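Local coordinates for protein cystathionine gamma-lyase (Saccharomyces cerevisiae, PDB 1N8P) that belongs to the Cys/Met metabolism family of pyridoxal-phosphate-dependent enzymes and holds pyridoxal-5'-phosphate in a pocket that a second subunit helps to form, at residues I174-N179 with I196-A201; L152-I157 with N282-K287; R62-L67 with R248-L253. All coordinates share one frame; numbering follows the deposited sequence.

Interaction 1 (I174-N179 with I196-A201). With PLP (pyridoxal-5'-phosphate), chain E.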
loop_
_atom_site.group_PDB
_atom_site.type_symbol
_atom_site.label_atom_id
_atom_site.label_comp_id
_atom_site.label_asym_id
_atom_site.label_seq_id
_atom_site.Cartn_x
_atom_site.Cartn_y
_atom_site.Cartn_z
ATOM N N ILE A 174 -5.954 8.673 38.174
ATOM C CA ILE A 174 -5.211 9.181 37.025
ATOM C C ILE A 174 -6.067 10.125 36.181
ATOM O O ILE A 174 -7.262 9.908 35.982
ATOM C CB ILE A 174 -4.722 8.035 36.107
ATOM C CG1 ILE A 174 -5.913 7.344 35.446
ATOM C CG2 ILE A 174 -3.919 7.027 36.913
ATOM C CD1 ILE A 174 -5.524 6.123 34.673
ATOM N N LEU A 175 -5.441 11.176 35.689
ATOM C CA LEU A 175 -6.109 12.162 34.849
ATOM C C LEU A 175 -5.703 11.975 33.368
ATOM O O LEU A 175 -4.516 12.037 33.018
ATOM C CB LEU A 175 -5.718 13.577 35.314
ATOM C CG LEU A 175 -6.196 14.787 34.521
ATOM C CD1 LEU A 175 -7.686 14.904 34.661
ATOM C CD2 LEU A 175 -5.526 16.034 35.020
ATOM N N VAL A 176 -6.688 11.745 32.507
ATOM C CA VAL A 176 -6.399 11.594 31.082
ATOM C C VAL A 176 -6.926 12.813 30.330
ATOM O O VAL A 176 -8.031 13.271 30.606
ATOM C CB VAL A 176 -7.065 10.343 30.497
ATOM C CG1 VAL A 176 -6.800 10.283 29.046
ATOM C CG2 VAL A 176 -6.531 9.081 31.164
ATOM N N VAL A 177 -6.128 13.349 29.405
ATOM C CA VAL A 177 -6.541 14.504 28.595
ATOM C C VAL A 177 -6.492 14.193 27.101
ATOM O O VAL A 177 -5.443 13.787 26.582
ATOM C CB VAL A 177 -5.677 15.726 28.864
ATOM C CG1 VAL A 177 -6.045 16.839 27.914
ATOM C CG2 VAL A 177 -5.896 16.210 30.269
ATOM N N ASP A 178 -7.649 14.363 26.442
ATOM C CA ASP A 178 -7.839 14.136 25.005
ATOM C C ASP A 178 -7.307 15.369 24.347
ATOM O O ASP A 178 -7.951 16.406 24.406
ATOM C CB ASP A 178 -9.319 14.020 24.659
ATOM C CG ASP A 178 -9.556 13.380 23.309
ATOM O OD1 ASP A 178 -8.988 13.839 22.298
ATOM O OD2 ASP A 178 -10.320 12.400 23.253
ATOM N N ASN A 179 -6.157 15.229 23.694
ATOM C CA ASN A 179 -5.435 16.317 23.042
ATOM C C ASN A 179 -5.565 16.293 21.528
ATOM O O ASN A 179 -4.770 16.948 20.851
ATOM C CB ASN A 179 -3.961 16.161 23.458
ATOM C CG ASN A 179 -3.073 17.322 23.060
ATOM O OD1 ASN A 179 -3.434 18.480 23.177
ATOM N ND2 ASN A 179 -1.863 16.999 22.633
ATOM N N ILE A 196 -2.076 10.803 31.416
ATOM C CA ILE A 196 -2.100 10.238 30.072
ATOM C C ILE A 196 -2.673 11.223 29.058
ATOM O O ILE A 196 -3.636 11.940 29.355
ATOM C CB ILE A 196 -2.957 8.942 29.978
ATOM C CG1 ILE A 196 -2.744 8.057 31.188
ATOM C CG2 ILE A 196 -2.507 8.112 28.808
ATOM C CD1 ILE A 196 -3.490 6.744 31.092
ATOM N N VAL A 197 -2.066 11.240 27.864
ATOM C CA VAL A 197 -2.501 12.069 26.737
ATOM C C VAL A 197 -3.013 11.115 25.698
ATOM O O VAL A 197 -2.278 10.229 25.270
ATOM C CB VAL A 197 -1.369 12.791 26.047
ATOM C CG1 VAL A 197 -1.683 14.265 25.994
ATOM C CG2 VAL A 197 -0.068 12.511 26.734
ATOM N N VAL A 198 -4.263 11.299 25.288
ATOM C CA VAL A 198 -4.889 10.450 24.268
ATOM C C VAL A 198 -5.060 11.243 22.965
ATOM O O VAL A 198 -5.234 12.457 22.992
ATOM C CB VAL A 198 -6.277 9.973 24.729
ATOM C CG1 VAL A 198 -6.984 9.307 23.610
ATOM C CG2 VAL A 198 -6.143 9.011 25.866
ATOM N N HIS A 199 -4.987 10.570 21.828
ATOM C CA HIS A 199 -5.168 11.235 20.545
ATOM C C HIS A 199 -5.841 10.299 19.600
ATOM O O HIS A 199 -5.669 9.081 19.665
ATOM C CB HIS A 199 -3.875 11.560 19.861
ATOM C CG HIS A 199 -3.118 12.686 20.469
ATOM N ND1 HIS A 199 -3.262 13.985 20.042
ATOM C CD2 HIS A 199 -2.128 12.697 21.390
ATOM C CE1 HIS A 199 -2.389 14.752 20.666
ATOM N NE2 HIS A 199 -1.687 13.994 21.489
ATOM N N SER A 200 -6.621 10.896 18.717
ATOM C CA SER A 200 -7.257 10.169 17.658
ATOM C C SER A 200 -6.293 10.646 16.557
ATOM O O SER A 200 -6.340 11.809 16.141
ATOM C CB SER A 200 -8.651 10.702 17.442
ATOM O OG SER A 200 -9.247 9.981 16.407
ATOM N N ALA A 201 -5.374 9.771 16.145
ATOM C CA ALA A 201 -4.368 10.117 15.149
ATOM C C ALA A 201 -4.968 10.230 13.762
ATOM O O ALA A 201 -4.264 10.515 12.777
ATOM C CB ALA A 201 -3.234 9.076 15.166
HETATM N N1 PLP E . -12.116 11.524 20.076
HETATM C C2 PLP E . -12.133 12.765 19.474
HETATM C C2A PLP E . -11.903 13.942 20.417
HETATM C C3 PLP E . -12.363 12.785 18.000
HETATM O O3 PLP E . -12.323 14.043 17.498
HETATM C C4 PLP E . -12.565 11.569 17.279
HETATM C C4A PLP E . -12.838 11.595 15.801
HETATM C C5 PLP E . -12.522 10.302 18.063
HETATM C C6 PLP E . -12.296 10.319 19.428
HETATM C C5A PLP E . -12.653 8.976 17.295
HETATM O O4P PLP E . -11.410 8.414 16.916
HETATM P P PLP E . -11.374 7.026 16.197
HETATM O O1P PLP E . -10.000 6.910 15.774
HETATM O O2P PLP E . -12.333 7.130 15.031
HETATM O O3P PLP E . -11.845 6.108 17.223
#
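V176 and I196 are paired on adjacent parallel strands, with their side chains on the same face of the sheet as D178 and V198. CG1 of V176 stands anti to its backbone N (chi1 177°), which sends this methyl forward to CG2 of V198 at 3.5 Å. The other branch, CG2, lies against I196, 3.8 Å from its CB and equally near its CD1. That same CD1 stretches on to the tip of I174, completing a row of branched apolar groups.

Beyond V198 the row gives way to pyridoxal-5'-phosphate. The D178 carboxylate faces this ligand, with OD2 3.8 Å from the ring nitrogen N1, while OD1 is hydrogen-bonded to T180 OG1. S200 has OG anti to its backbone N (chi1 180°), and from there it donates to the phosphate ester oxygen O4P of pyridoxal-5'-phosphate at 2.7 Å.

On the other face, CG1 of V197 touches CB of N179 at 3.9 Å. N179 and H199 run side by side and point the same way, their amide and imidazole planes 64° apart. E68 OE1 gathers their ends, in a hydrogen bond with H199 NE2 and a weak one with N179 ND2.

The main chain of V177 joins the two strands twice: its N donates to I196 O at 2.9 Å, and its O accepts from V198 N at 3.0 Å. Apolar along most of its length and polar at its C-terminal end, the buried strand pair would hold D178 and S200 at fixed spacing, one beside the pyridoxal-5'-phosphate ring and the other at its phosphate.

Interaction 2 (L152-I157 with N282-K287); sequences LKVTDI and NYPGLK
P284 presents its ring to two side chains of the 152-157 loop, L152 and V154, one at each end of the ring. Its CD end lies against the stem of L152, with CD 4.1 Å from L152 CB, and its CB end meets V154 through CG2 of the valine at 4.0 Å. V154 crosses the ring at a slant. Its CG2 sits anti to the carbonyl carbon and beside the backbone N, the position from which this methyl reaches both CB and CG of the proline. Between the two side chains the carbonyl oxygen of L152 comes up to the ring, 3.6 Å from P284 CG.

L152 also engages the residue at the end of strand 278-282. Its CB stands 4.1 Å from CB of N282, and its CD1 branch runs on over the N282 carbonyl. CG of L152 lies beside its own backbone N (chi1 -59°), and the extended chain beyond carries CD1 past the proline to that peptide. No hydrogen bond links the two segments.

The neighbouring side chains turn elsewhere. Y283 points away from the 152-157 loop, packs on helix 253-271 and bonds through OH to G305 O, whereas K153 makes a salt bridge with D101. V295 of helix 292-298 touches both V154 and P284 and so closes over their contact. D156, at the N-cap of helix 157-167, forms a salt bridge with K297.

P284 occupies the second position of a type I turn from Y283 to L286, closed by L286 N bonding to Y283 O at 3.0 Å. A proline-bearing turn after an edge strand here meets the loop before helix 157-167, at the junction of the pyridoxal-5'-phosphate-binding and C-terminal domains of this fold type I enzyme.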
loop_
_atom_site.group_PDB
_atom_site.type_symbol
_atom_site.label_atom_id
_atom_site.label_comp_id
_atom_site.label_asym_id
_atom_site.label_seq_id
_atom_site.Cartn_x
_atom_site.Cartn_y
_atom_site.Cartn_z
ATOM N N LEU A 152 -16.095 24.366 22.269
ATOM C CA LEU A 152 -14.708 24.770 22.309
ATOM C C LEU A 152 -14.282 25.423 23.616
ATOM O O LEU A 152 -13.556 26.409 23.609
ATOM C CB LEU A 152 -14.417 25.685 21.121
ATOM C CG LEU A 152 -14.681 25.025 19.760
ATOM C CD1 LEU A 152 -14.161 25.889 18.632
ATOM C CD2 LEU A 152 -14.003 23.689 19.723
ATOM N N LYS A 153 -14.715 24.823 24.726
ATOM C CA LYS A 153 -14.430 25.277 26.094
ATOM C C LYS A 153 -13.080 24.767 26.608
ATOM O O LYS A 153 -12.854 23.580 26.670
ATOM C CB LYS A 153 -15.548 24.791 27.028
ATOM C CG LYS A 153 -15.380 25.186 28.489
ATOM C CD LYS A 153 -16.410 24.534 29.391
ATOM C CE LYS A 153 -17.824 24.931 28.987
ATOM N NZ LYS A 153 -18.231 24.360 27.661
ATOM N N VAL A 154 -12.191 25.662 26.994
ATOM C CA VAL A 154 -10.888 25.249 27.480
ATOM C C VAL A 154 -10.927 24.918 28.962
ATOM O O VAL A 154 -11.626 25.576 29.707
ATOM C CB VAL A 154 -9.874 26.363 27.257
ATOM C CG1 VAL A 154 -8.548 25.998 27.863
ATOM C CG2 VAL A 154 -9.721 26.607 25.772
ATOM N N THR A 155 -10.171 23.911 29.384
ATOM C CA THR A 155 -10.103 23.488 30.773
ATOM C C THR A 155 -8.656 23.555 31.280
ATOM O O THR A 155 -7.696 23.251 30.549
ATOM C CB THR A 155 -10.621 22.028 30.978
ATOM O OG1 THR A 155 -12.021 21.952 30.688
ATOM C CG2 THR A 155 -10.411 21.584 32.409
ATOM N N ASP A 156 -8.502 23.972 32.540
ATOM C CA ASP A 156 -7.175 24.079 33.149
ATOM C C ASP A 156 -6.684 22.728 33.699
ATOM O O ASP A 156 -7.028 22.299 34.810
ATOM C CB ASP A 156 -7.178 25.127 34.266
ATOM C CG ASP A 156 -5.774 25.605 34.622
ATOM O OD1 ASP A 156 -4.874 24.764 34.830
ATOM O OD2 ASP A 156 -5.574 26.829 34.697
ATOM N N ILE A 157 -5.871 22.063 32.896
ATOM C CA ILE A 157 -5.319 20.772 33.273
ATOM C C ILE A 157 -4.645 20.783 34.656
ATOM O O ILE A 157 -4.677 19.784 35.370
ATOM C CB ILE A 157 -4.325 20.299 32.192
ATOM C CG1 ILE A 157 -5.065 20.220 30.862
ATOM C CG2 ILE A 157 -3.747 18.938 32.548
ATOM C CD1 ILE A 157 -4.199 19.925 29.672
ATOM N N ASN A 282 -17.207 30.724 18.538
ATOM C CA ASN A 282 -16.341 30.046 19.493
ATOM C C ASN A 282 -14.968 29.729 18.894
ATOM O O ASN A 282 -14.867 28.977 17.943
ATOM C CB ASN A 282 -16.962 28.728 19.972
ATOM C CG ASN A 282 -18.365 28.884 20.494
ATOM O OD1 ASN A 282 -18.631 29.678 21.388
ATOM N ND2 ASN A 282 -19.272 28.108 19.949
ATOM N N TYR A 283 -13.911 30.288 19.463
ATOM C CA TYR A 283 -12.553 30.019 19.002
ATOM C C TYR A 283 -11.636 30.383 20.164
ATOM O O TYR A 283 -11.553 31.538 20.552
ATOM C CB TYR A 283 -12.216 30.865 17.763
ATOM C CG TYR A 283 -10.873 30.506 17.153
ATOM C CD1 TYR A 283 -10.603 29.193 16.755
ATOM C CD2 TYR A 283 -9.857 31.452 17.024
ATOM C CE1 TYR A 283 -9.362 28.824 16.256
ATOM C CE2 TYR A 283 -8.612 31.096 16.518
ATOM C CZ TYR A 283 -8.371 29.775 16.140
ATOM O OH TYR A 283 -7.129 29.388 15.678
ATOM N N PRO A 284 -10.949 29.401 20.743
ATOM C CA PRO A 284 -10.040 29.620 21.878
ATOM C C PRO A 284 -8.922 30.647 21.655
ATOM O O PRO A 284 -8.200 30.997 22.591
ATOM C CB PRO A 284 -9.482 28.219 22.152
ATOM C CG PRO A 284 -10.588 27.298 21.724
ATOM C CD PRO A 284 -11.056 27.968 20.423
ATOM N N GLY A 285 -8.784 31.128 20.421
ATOM C CA GLY A 285 -7.748 32.090 20.104
ATOM C C GLY A 285 -8.194 33.540 20.155
ATOM O O GLY A 285 -7.406 34.481 19.937
ATOM N N LEU A 286 -9.471 33.741 20.423
ATOM C CA LEU A 286 -9.974 35.093 20.512
ATOM C C LEU A 286 -9.834 35.545 21.970
ATOM O O LEU A 286 -10.417 34.937 22.857
ATOM C CB LEU A 286 -11.427 35.127 20.058
ATOM C CG LEU A 286 -11.646 34.867 18.569
ATOM C CD1 LEU A 286 -13.135 34.941 18.214
ATOM C CD2 LEU A 286 -10.908 35.922 17.805
ATOM N N LYS A 287 -9.048 36.596 22.214
ATOM C CA LYS A 287 -8.811 37.106 23.581
ATOM C C LYS A 287 -10.084 37.210 24.428
ATOM O O LYS A 287 -10.040 37.273 25.672
ATOM C CB LYS A 287 -8.119 38.478 23.525
ATOM C CG LYS A 287 -6.711 38.416 22.983
ATOM C CD LYS A 287 -6.113 39.783 22.895
ATOM C CE LYS A 287 -4.814 39.741 22.132
ATOM N NZ LYS A 287 -5.005 39.413 20.694
#

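Interaction 3 (R62-L67 with R248-L253); sequences RAVAAL and RGLKTL
L250 makes a buried, wholly apolar contact with A63, V64 and L67, joining the C-terminal part of helix 55-67 to the end of helix 240-250 and the turn that follows it. Its side chain leaves the backbone with CG anti to N (chi1 166°) and continues extended, reaching across to the neighbouring helix. CD1 enters beside the upstream turn, 4.1 Å from CB of A63 and 3.9 Å from CG2 of V64; the valine meets it at an angle, using the branch beside its own backbone N. CD2, together with CG, lies closest to L67, one helical turn beyond A63, and touches CD1 of that leucine at 3.5 Å.

L67 and L250 thus approach tip to tip. CD1 of L67 also serves a second leucine, with CD2 of L253 at 4.0 Å, so one methyl touches both L250 and L253. F8, K11 and A12 of helix 8-14 and P184 of helix 183-186 pack on L67 as well.

L250 and L253 are the first and last residues of a type I turn leading into helix 253-271, and L253 N bonds to L250 O at 3.1 Å. In the same turn T252 brings both its N and its OG1 to the carbonyl oxygen of G249, from one face of the carbonyl plane, the hydroxyl at 3.1 Å. R256 NH2 is a third donor to this oxygen. Nearby, R248 forms a salt bridge with D210 of the third subunit.

Across the two segments the attraction is therefore dispersion and the exclusion of water, with no polar bond to set a direction; G249 O and T252 OG1 find their partners within the turn and in R256.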
loop_
_atom_site.group_PDB
_atom_site.type_symbol
_atom_site.label_atom_id
_atom_site.label_comp_id
_atom_site.label_asym_id
_atom_site.label_seq_id
_atom_site.Cartn_x
_atom_site.Cartn_y
_atom_site.Cartn_z
ATOM N N ARG A 62 7.478 6.193 19.300
ATOM C CA ARG A 62 8.596 6.996 19.787
ATOM C C ARG A 62 8.413 8.428 19.350
ATOM O O ARG A 62 8.595 9.376 20.125
ATOM C CB ARG A 62 9.915 6.492 19.203
ATOM C CG ARG A 62 10.352 5.113 19.659
ATOM C CD ARG A 62 11.671 4.769 18.996
ATOM N NE ARG A 62 11.961 3.344 19.091
ATOM C CZ ARG A 62 12.417 2.744 20.185
ATOM N NH1 ARG A 62 12.646 3.447 21.291
ATOM N NH2 ARG A 62 12.644 1.436 20.168
ATOM N N ALA A 63 8.067 8.590 18.079
ATOM C CA ALA A 63 7.872 9.928 17.527
ATOM C C ALA A 63 6.743 10.659 18.235
ATOM O O ALA A 63 6.947 11.765 18.711
ATOM C CB ALA A 63 7.614 9.851 16.027
ATOM N N VAL A 64 5.561 10.049 18.332
ATOM C CA VAL A 64 4.464 10.740 19.003
ATOM C C VAL A 64 4.838 11.146 20.436
ATOM O O VAL A 64 4.670 12.307 20.816
ATOM C CB VAL A 64 3.175 9.902 19.028
ATOM C CG1 VAL A 64 2.152 10.575 19.910
ATOM C CG2 VAL A 64 2.617 9.776 17.629
ATOM N N ALA A 65 5.353 10.198 21.220
ATOM C CA ALA A 65 5.772 10.466 22.595
ATOM C C ALA A 65 6.708 11.675 22.648
ATOM O O ALA A 65 6.522 12.585 23.467
ATOM C CB ALA A 65 6.472 9.247 23.160
ATOM N N ALA A 66 7.713 11.682 21.773
ATOM C CA ALA A 66 8.667 12.788 21.713
ATOM C C ALA A 66 7.976 14.094 21.449
ATOM O O ALA A 66 8.293 15.107 22.064
ATOM C CB ALA A 66 9.699 12.545 20.618
ATOM N N LEU A 67 7.036 14.098 20.517
ATOM C CA LEU A 67 6.359 15.352 20.203
ATOM C C LEU A 67 5.475 15.709 21.394
ATOM O O LEU A 67 5.205 16.885 21.670
ATOM C CB LEU A 67 5.527 15.217 18.915
ATOM C CG LEU A 67 6.204 14.780 17.606
ATOM C CD1 LEU A 67 5.153 14.806 16.509
ATOM C CD2 LEU A 67 7.367 15.686 17.239
ATOM N N ARG A 248 4.342 9.167 8.566
ATOM C CA ARG A 248 4.669 9.995 7.406
ATOM C C ARG A 248 3.850 11.281 7.319
ATOM O O ARG A 248 4.284 12.256 6.707
ATOM C CB ARG A 248 4.471 9.146 6.159
ATOM C CG ARG A 248 4.523 9.848 4.887
ATOM C CD ARG A 248 4.353 8.801 3.840
ATOM N NE ARG A 248 4.786 9.278 2.536
ATOM C CZ ARG A 248 4.315 10.367 1.948
ATOM N NH1 ARG A 248 3.379 11.118 2.565
ATOM N NH2 ARG A 248 4.758 10.680 0.726
ATOM N N GLY A 249 2.669 11.296 7.930
ATOM C CA GLY A 249 1.879 12.504 7.915
ATOM C C GLY A 249 2.339 13.390 9.064
ATOM O O GLY A 249 2.346 14.632 8.990
ATOM N N LEU A 250 2.748 12.768 10.155
ATOM C CA LEU A 250 3.200 13.539 11.311
ATOM C C LEU A 250 4.402 14.473 11.012
ATOM O O LEU A 250 4.647 15.445 11.732
ATOM C CB LEU A 250 3.515 12.556 12.440
ATOM C CG LEU A 250 4.278 12.789 13.740
ATOM C CD1 LEU A 250 4.149 11.500 14.517
ATOM C CD2 LEU A 250 5.736 13.137 13.511
ATOM N N LYS A 251 5.138 14.202 9.938
ATOM C CA LYS A 251 6.317 15.022 9.599
ATOM C C LYS A 251 6.007 16.454 9.191
ATOM O O LYS A 251 6.914 17.277 9.097
ATOM C CB LYS A 251 7.130 14.365 8.462
ATOM C CG LYS A 251 7.389 12.877 8.652
ATOM C CD LYS A 251 8.810 12.590 9.063
ATOM C CE LYS A 251 9.075 11.100 8.962
ATOM N NZ LYS A 251 10.535 10.830 8.932
ATOM N N THR A 252 4.743 16.746 8.912
ATOM C CA THR A 252 4.351 18.091 8.498
ATOM C C THR A 252 3.359 18.663 9.504
ATOM O O THR A 252 2.859 19.764 9.326
ATOM C CB THR A 252 3.714 18.090 7.079
ATOM O OG1 THR A 252 2.889 16.935 6.926
ATOM C CG2 THR A 252 4.785 18.041 5.983
ATOM N N LEU A 253 3.104 17.914 10.578
ATOM C CA LEU A 253 2.173 18.329 11.613
ATOM C C LEU A 253 2.380 19.760 12.047
ATOM O O LEU A 253 1.409 20.509 12.233
ATOM C CB LEU A 253 2.306 17.445 12.846
ATOM C CG LEU A 253 1.519 17.768 14.124
ATOM C CD1 LEU A 253 0.019 17.685 13.900
ATOM C CD2 LEU A 253 1.926 16.751 15.186
#

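In the fold
Interaction 1 lies in the seven-stranded sheet, about 7 Å from the centre of the molecule; the centres of interactions 2 and 3 lie about 17 and 16 Å from that of interaction 1 and about 24 Å from each other. Segments 174-179 and 196-201 fall between the two halves of each of the other contacts, whose own segments alternate in sequence. Interactions 1 and 2 touch where L175 and V177 pack on I157, at the start of helix 157-167; interaction 3 touches neither. The central strands thus border pyridoxal-5'-phosphate, while the outer contacts tie the same domain to the C-terminal region and to the helices leading there.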